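Local structure of Xcc_ctr_pt (Xanthomonas campestris pv. campestris, 6NJW) at residues N43-L46 with D47-G50; L121-Y125 with G126-N130. The protein is the C-terminal Toprim-containing region of a Class 2 OLD family nuclease and probably cleaves DNA by a two-metal mechanism. One frame throughout, in Å; residues are numbered along the deposited sequence.

Interaction 1. Residues N43-L46 with D47-G50; sequences NIPL and DMLG
Pro-45 and Leu-49 are joined by the backbone bond that closes a turn within this loop: Leu-49 N donates to Pro-45 O over 2.9 Å, with the donor nearly along the C=O axis and an N-H...O angle of 153°. One step further on, Gly-50 N bonds to Asp-47 O at 3.1 Å in a type I turn from Asp-47 to Gly-50, whose last residue takes positive phi.

Apolar contacts cover the same corner. Leu-49 carries its CG beside its own backbone N (chi1 -72°), which brings the branch obliquely across the proline ring; CD1 rests 3.7 Å from Pro-45 CD and also meets Ile-44 CG2 at 4.1 Å. Met-48 crosses the ring at about a right angle, its CG 3.9 Å from Pro-45 CB, before the chain bends away at chi2 and chi3.

Ile-44 also packs on Leu-214 and Arg-218 of helix 208-226, and Leu-46 on Ile-51 and Val-53. Asn-43, just past helix 29-41, takes positive phi in the Schellman motif that follows the last turn, and Gly-50 bonds through its backbone to Arg-21 and Gly-22. The whole is a helix-to-strand connection of the Toprim domain, turning the chain from helix 29-41 into strand 51-55.

Interaction 2. Residues L121-Y125 with G126-N130; sequences LAEQY and GYFVN
A Schellman motif ends helix 115-123 here and turns the chain directly into strand 127-130, an outermost strand of the parallel Toprim sheet within this chain. Gly-126 is its C-prime residue and has positive phi, a conformation that favours glycine. Two backbone bonds define the motif: Tyr-127 N to Ala-122 O at 3.2 Å, and Gly-126 N to Glu-123 O at 3.1 Å, which also closes a type I turn. Ala-122 O accepts from Tyr-125 N as well, the two donors reaching it from opposite faces of the carbonyl plane.

The Tyr-127 ring packs against Tyr-125 of the turn. The CB of Tyr-125 lies over one face in a CH-pi contact, 4.1 Å from the centroid of the Tyr-127 ring and 15° off the normal, displaced toward the rim, and Tyr-125 O lies over the same face. At the root of the ring, the beta carbons of Ala-122 and Tyr-127 touch. Each phenol has a partner farther off, Tyr-127 OH bonding to His-77 NE2 and Tyr-125 OH to Glu-105 OE2.

The Phe-128 side chain projects from the strand beside Glu-123 and packs on Ser-212, Ala-213 and His-216 of helix 208-226; it is about 9 Å from the bound magnesium ion. The Glu-123 chain is extended beyond CG (chi2 -165°), and the two side chains cross at about a right angle, Glu-123 CG 3.7 Å from Phe-128 CD1, with carboxylate and ring planes 48° apart. That reach carries the carboxylate to a water shared with the strand: the water donates to Glu-123 OE2 at 2.8 Å and accepts from Val-129 N, also at 2.8 Å.

Both contacts lie between a helix and a strand of the same four-stranded parallel sheet, but only in interaction 2 does the bonding of a Schellman motif make up the contact; in interaction 1, part of a longer loop, that motif sits at Asn-43, ahead of the touching residues. Interaction 1 comes first along the chain and leads into strand 51-55, interaction 2 into strand 127-130, the two outermost strands within the chain. Their centres lie 21 Å apart. Helix 208-226 meets both, through Ile-44 and Phe-128. The Phe-128 side chain is about 9 Å from the magnesium ion and Asn-130 touches its ligands Asp-82 and Tyr-209, so the strand 127-130 edge flanks the metal site.

Interaction 1. Residues N43-L46 with D47-G50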
ATOM      1  N   ASN A  43      -9.131   2.928  13.066  1.00 38.50           N
ATOM      2  CA  ASN A  43      -8.860   3.024  14.508  1.00 37.58           C
ATOM      3  C   ASN A  43      -7.631   2.214  14.907  1.00 41.96           C
ATOM      4  O   ASN A  43      -7.557   1.670  16.015  1.00 37.61           O
ATOM      5  CB  ASN A  43     -10.088   2.613  15.327  1.00 43.17           C
ATOM      6  CG  ASN A  43     -11.239   3.576  15.141  1.00 41.31           C
ATOM      7  OD1 ASN A  43     -11.034   4.785  15.082  1.00 45.15           O
ATOM      8  ND2 ASN A  43     -12.441   3.050  15.029  1.00 48.40           N
ATOM      9  N   ILE A  44      -6.665   2.136  13.997  1.00 37.16           N
ATOM     10  CA  ILE A  44      -5.387   1.471  14.225  1.00 38.33           C
ATOM     11  C   ILE A  44      -4.360   2.594  14.281  1.00 37.94           C
ATOM     12  O   ILE A  44      -4.013   3.171  13.243  1.00 41.94           O
ATOM     13  CB  ILE A  44      -5.102   0.432  13.127  1.00 38.88           C
ATOM     14  CG1 ILE A  44      -6.184  -0.644  13.150  1.00 38.42           C
ATOM     15  CG2 ILE A  44      -3.685  -0.179  13.262  1.00 34.58           C
ATOM     16  CD1 ILE A  44      -6.061  -1.684  12.054  1.00 39.91           C
ATOM     17  N   PRO A  45      -3.905   2.994  15.464  1.00 41.86           N
ATOM     18  CA  PRO A  45      -3.108   4.223  15.574  1.00 41.23           C
ATOM     19  C   PRO A  45      -1.606   3.986  15.422  1.00 39.78           C
ATOM     20  O   PRO A  45      -0.898   3.709  16.398  1.00 42.46           O
ATOM     21  CB  PRO A  45      -3.462   4.713  16.978  1.00 42.69           C
ATOM     22  CG  PRO A  45      -3.576   3.409  17.749  1.00 38.34           C
ATOM     23  CD  PRO A  45      -4.208   2.413  16.781  1.00 37.97           C
ATOM     24  N   LEU A  46      -1.102   4.125  14.192  1.00 39.01           N
ATOM     25  CA  LEU A  46       0.236   3.632  13.881  1.00 42.47           C
ATOM     26  C   LEU A  46       1.298   4.320  14.729  1.00 35.08           C
ATOM     27  O   LEU A  46       2.182   3.659  15.277  1.00 42.48           O
ATOM     28  CB  LEU A  46       0.518   3.818  12.390  1.00 39.16           C
ATOM     29  CG  LEU A  46      -0.384   2.975  11.476  1.00 37.98           C
ATOM     30  CD1 LEU A  46       0.008   3.207  10.005  1.00 40.47           C
ATOM     31  CD2 LEU A  46      -0.340   1.509  11.828  1.00 37.81           C
ATOM     32  N   ASP A  47       1.192   5.636  14.890  1.00 35.89           N
ATOM     33  CA  ASP A  47       2.209   6.374  15.634  1.00 45.61           C
ATOM     34  C   ASP A  47       2.194   5.992  17.104  1.00 41.11           C
ATOM     35  O   ASP A  47       3.250   5.776  17.707  1.00 40.67           O
ATOM     36  CB  ASP A  47       1.984   7.875  15.481  1.00 44.38           C
ATOM     37  CG  ASP A  47       2.103   8.332  14.045  1.00 57.84           C
ATOM     38  OD1 ASP A  47       2.921   7.738  13.307  1.00 60.66           O
ATOM     39  OD2 ASP A  47       1.380   9.275  13.652  1.00 66.88           O
ATOM     40  N   MET A  48       0.997   5.896  17.691  1.00 43.33           N
ATOM     41  CA  MET A  48       0.888   5.487  19.085  1.00 46.49           C
ATOM     42  C   MET A  48       1.409   4.074  19.282  1.00 39.58           C
ATOM     43  O   MET A  48       2.025   3.779  20.309  1.00 39.70           O
ATOM     44  CB  MET A  48      -0.566   5.599  19.540  1.00 41.28           C
ATOM     45  CG  MET A  48      -1.207   6.930  19.228  1.00 43.85           C
ATOM     46  SD  MET A  48      -0.667   8.171  20.398  1.00 55.90           S
ATOM     47  CE  MET A  48      -1.365   7.557  21.923  1.00 41.95           C
ATOM     48  N   LEU A  49       1.219   3.206  18.290  1.00 38.55           N
ATOM     49  CA  LEU A  49       1.709   1.833  18.349  1.00 34.86           C
ATOM     50  C   LEU A  49       3.189   1.694  18.014  1.00 39.42           C
ATOM     51  O   LEU A  49       3.701   0.573  18.031  1.00 42.99           O
ATOM     52  CB  LEU A  49       0.901   0.947  17.388  1.00 39.55           C
ATOM     53  CG  LEU A  49      -0.551   0.621  17.790  1.00 45.86           C
ATOM     54  CD1 LEU A  49      -1.376   0.084  16.605  1.00 38.60           C
ATOM     55  CD2 LEU A  49      -0.569  -0.346  18.937  1.00 39.11           C
ATOM     56  N   GLY A  50       3.883   2.775  17.676  1.00 39.99           N
ATOM     57  CA  GLY A  50       5.281   2.641  17.292  1.00 39.46           C
ATOM     58  C   GLY A  50       5.513   2.010  15.933  1.00 40.93           C
ATOM     59  O   GLY A  50       6.559   1.391  15.720  1.00 41.74           O
TER

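Interaction 2. Residues L121-Y125 with G126-N130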
ATOM      1  N   LEU A 121       1.275 -18.285   0.191  1.00 43.30           N
ATOM      2  CA  LEU A 121       2.297 -18.497   1.215  1.00 42.01           C
ATOM      3  C   LEU A 121       2.716 -17.178   1.847  1.00 43.14           C
ATOM      4  O   LEU A 121       2.867 -17.081   3.075  1.00 40.24           O
ATOM      5  CB  LEU A 121       3.517 -19.196   0.608  1.00 42.64           C
ATOM      6  CG  LEU A 121       4.755 -19.377   1.488  1.00 43.36           C
ATOM      7  CD1 LEU A 121       4.429 -20.131   2.779  1.00 40.24           C
ATOM      8  CD2 LEU A 121       5.867 -20.093   0.698  1.00 48.02           C
ATOM      9  N   ALA A 122       2.896 -16.145   1.023  1.00 38.17           N
ATOM     10  CA  ALA A 122       3.470 -14.904   1.520  1.00 40.74           C
ATOM     11  C   ALA A 122       2.532 -14.196   2.485  1.00 40.23           C
ATOM     12  O   ALA A 122       2.999 -13.479   3.378  1.00 37.94           O
ATOM     13  CB  ALA A 122       3.835 -13.996   0.352  1.00 37.38           C
ATOM     14  N   GLU A 123       1.218 -14.406   2.352  1.00 41.13           N
ATOM     15  CA  GLU A 123       0.280 -13.802   3.302  1.00 35.26           C
ATOM     16  C   GLU A 123       0.543 -14.255   4.725  1.00 35.80           C
ATOM     17  O   GLU A 123       0.242 -13.518   5.671  1.00 39.34           O
ATOM     18  CB  GLU A 123      -1.174 -14.119   2.915  1.00 37.71           C
ATOM     19  CG  GLU A 123      -1.587 -13.401   1.640  1.00 39.95           C
ATOM     20  CD  GLU A 123      -3.098 -13.377   1.402  1.00 44.15           C
ATOM     21  OE1 GLU A 123      -3.852 -13.997   2.170  1.00 43.55           O
ATOM     22  OE2 GLU A 123      -3.531 -12.728   0.433  1.00 44.75           O
ATOM     23  N   GLN A 124       1.076 -15.466   4.905  1.00 33.02           N
ATOM     24  CA  GLN A 124       1.376 -15.946   6.251  1.00 38.61           C
ATOM     25  C   GLN A 124       2.396 -15.058   6.953  1.00 37.35           C
ATOM     26  O   GLN A 124       2.377 -14.929   8.186  1.00 35.70           O
ATOM     27  CB  GLN A 124       1.892 -17.382   6.185  1.00 39.11           C
ATOM     28  CG  GLN A 124       0.852 -18.412   5.807  1.00 43.08           C
ATOM     29  CD  GLN A 124       1.388 -19.808   6.014  1.00 44.60           C
ATOM     30  OE1 GLN A 124       1.491 -20.284   7.146  1.00 49.31           O
ATOM     31  NE2 GLN A 124       1.782 -20.447   4.932  1.00 40.88           N
ATOM     32  N   TYR A 125       3.274 -14.414   6.193  1.00 37.02           N
ATOM     33  CA  TYR A 125       4.304 -13.562   6.765  1.00 35.59           C
ATOM     34  C   TYR A 125       3.914 -12.096   6.726  1.00 36.32           C
ATOM     35  O   TYR A 125       4.767 -11.233   6.959  1.00 38.26           O
ATOM     36  CB  TYR A 125       5.635 -13.793   6.032  1.00 39.21           C
ATOM     37  CG  TYR A 125       6.111 -15.213   6.227  1.00 40.23           C
ATOM     38  CD1 TYR A 125       6.701 -15.611   7.416  1.00 46.23           C
ATOM     39  CD2 TYR A 125       5.912 -16.177   5.239  1.00 46.34           C
ATOM     40  CE1 TYR A 125       7.117 -16.920   7.604  1.00 45.44           C
ATOM     41  CE2 TYR A 125       6.319 -17.484   5.423  1.00 45.02           C
ATOM     42  CZ  TYR A 125       6.924 -17.849   6.603  1.00 47.13           C
ATOM     43  OH  TYR A 125       7.319 -19.161   6.776  1.00 52.67           O
ATOM     44  N   GLY A 126       2.648 -11.796   6.433  1.00 34.00           N
ATOM     45  CA  GLY A 126       2.214 -10.409   6.365  1.00 34.16           C
ATOM     46  C   GLY A 126       2.547  -9.679   5.087  1.00 34.83           C
ATOM     47  O   GLY A 126       2.604  -8.447   5.086  1.00 33.62           O
ATOM     48  N   TYR A 127       2.743 -10.389   3.983  1.00 34.82           N
ATOM     49  CA  TYR A 127       3.068  -9.772   2.703  1.00 32.91           C
ATOM     50  C   TYR A 127       1.854  -9.904   1.795  1.00 36.83           C
ATOM     51  O   TYR A 127       1.441 -11.023   1.485  1.00 38.22           O
ATOM     52  CB  TYR A 127       4.291 -10.445   2.070  1.00 33.37           C
ATOM     53  CG  TYR A 127       5.551 -10.500   2.946  1.00 38.42           C
ATOM     54  CD1 TYR A 127       5.743  -9.606   4.000  1.00 34.78           C
ATOM     55  CD2 TYR A 127       6.542 -11.464   2.710  1.00 33.92           C
ATOM     56  CE1 TYR A 127       6.904  -9.660   4.791  1.00 35.69           C
ATOM     57  CE2 TYR A 127       7.693 -11.537   3.497  1.00 36.85           C
ATOM     58  CZ  TYR A 127       7.877 -10.632   4.525  1.00 41.68           C
ATOM     59  OH  TYR A 127       9.028 -10.701   5.289  1.00 39.89           O
ATOM     60  N   PHE A 128       1.290  -8.770   1.361  1.00 33.10           N
ATOM     61  CA  PHE A 128      -0.028  -8.781   0.737  1.00 38.56           C
ATOM     62  C   PHE A 128       0.034  -8.101  -0.617  1.00 37.44           C
ATOM     63  O   PHE A 128       0.718  -7.080  -0.780  1.00 37.75           O
ATOM     64  CB  PHE A 128      -1.087  -8.088   1.634  1.00 33.44           C
ATOM     65  CG  PHE A 128      -1.369  -8.838   2.902  1.00 36.39           C
ATOM     66  CD1 PHE A 128      -2.210  -9.939   2.902  1.00 36.58           C
ATOM     67  CD2 PHE A 128      -0.757  -8.467   4.084  1.00 35.82           C
ATOM     68  CE1 PHE A 128      -2.448 -10.657   4.075  1.00 36.40           C
ATOM     69  CE2 PHE A 128      -0.979  -9.173   5.257  1.00 34.80           C
ATOM     70  CZ  PHE A 128      -1.821 -10.271   5.260  1.00 35.38           C
ATOM     71  N   VAL A 129      -0.673  -8.667  -1.593  1.00 37.81           N
ATOM     72  CA  VAL A 129      -0.625  -8.160  -2.959  1.00 37.20           C
ATOM     73  C   VAL A 129      -2.002  -7.631  -3.350  1.00 42.15           C
ATOM     74  O   VAL A 129      -3.037  -8.209  -3.001  1.00 42.35           O
ATOM     75  CB  VAL A 129      -0.125  -9.221  -3.968  1.00 43.69           C
ATOM     76  CG1 VAL A 129       1.159  -9.875  -3.477  1.00 42.08           C
ATOM     77  CG2 VAL A 129      -1.158 -10.275  -4.210  1.00 56.24           C
ATOM     78  N   ASN A 130      -2.006  -6.503  -4.044  1.00 40.54           N
ATOM     79  CA  ASN A 130      -3.211  -5.946  -4.629  1.00 45.46           C
ATOM     80  C   ASN A 130      -3.279  -6.345  -6.099  1.00 52.24           C
ATOM     81  O   ASN A 130      -2.284  -6.234  -6.830  1.00 49.72           O
ATOM     82  CB  ASN A 130      -3.203  -4.425  -4.497  1.00 42.79           C
ATOM     83  CG  ASN A 130      -4.415  -3.774  -5.118  1.00 51.86           C
ATOM     84  OD1 ASN A 130      -5.515  -4.317  -5.077  1.00 63.50           O
ATOM     85  ND2 ASN A 130      -4.216  -2.595  -5.703  1.00 62.67           N
TER
HETATM   86  O   HOH W   1      -1.775 -11.198  -1.108  1.00 39.44           O
HETATM   87  O   HOH W   2       7.360 -11.189   8.061  1.00 44.96           O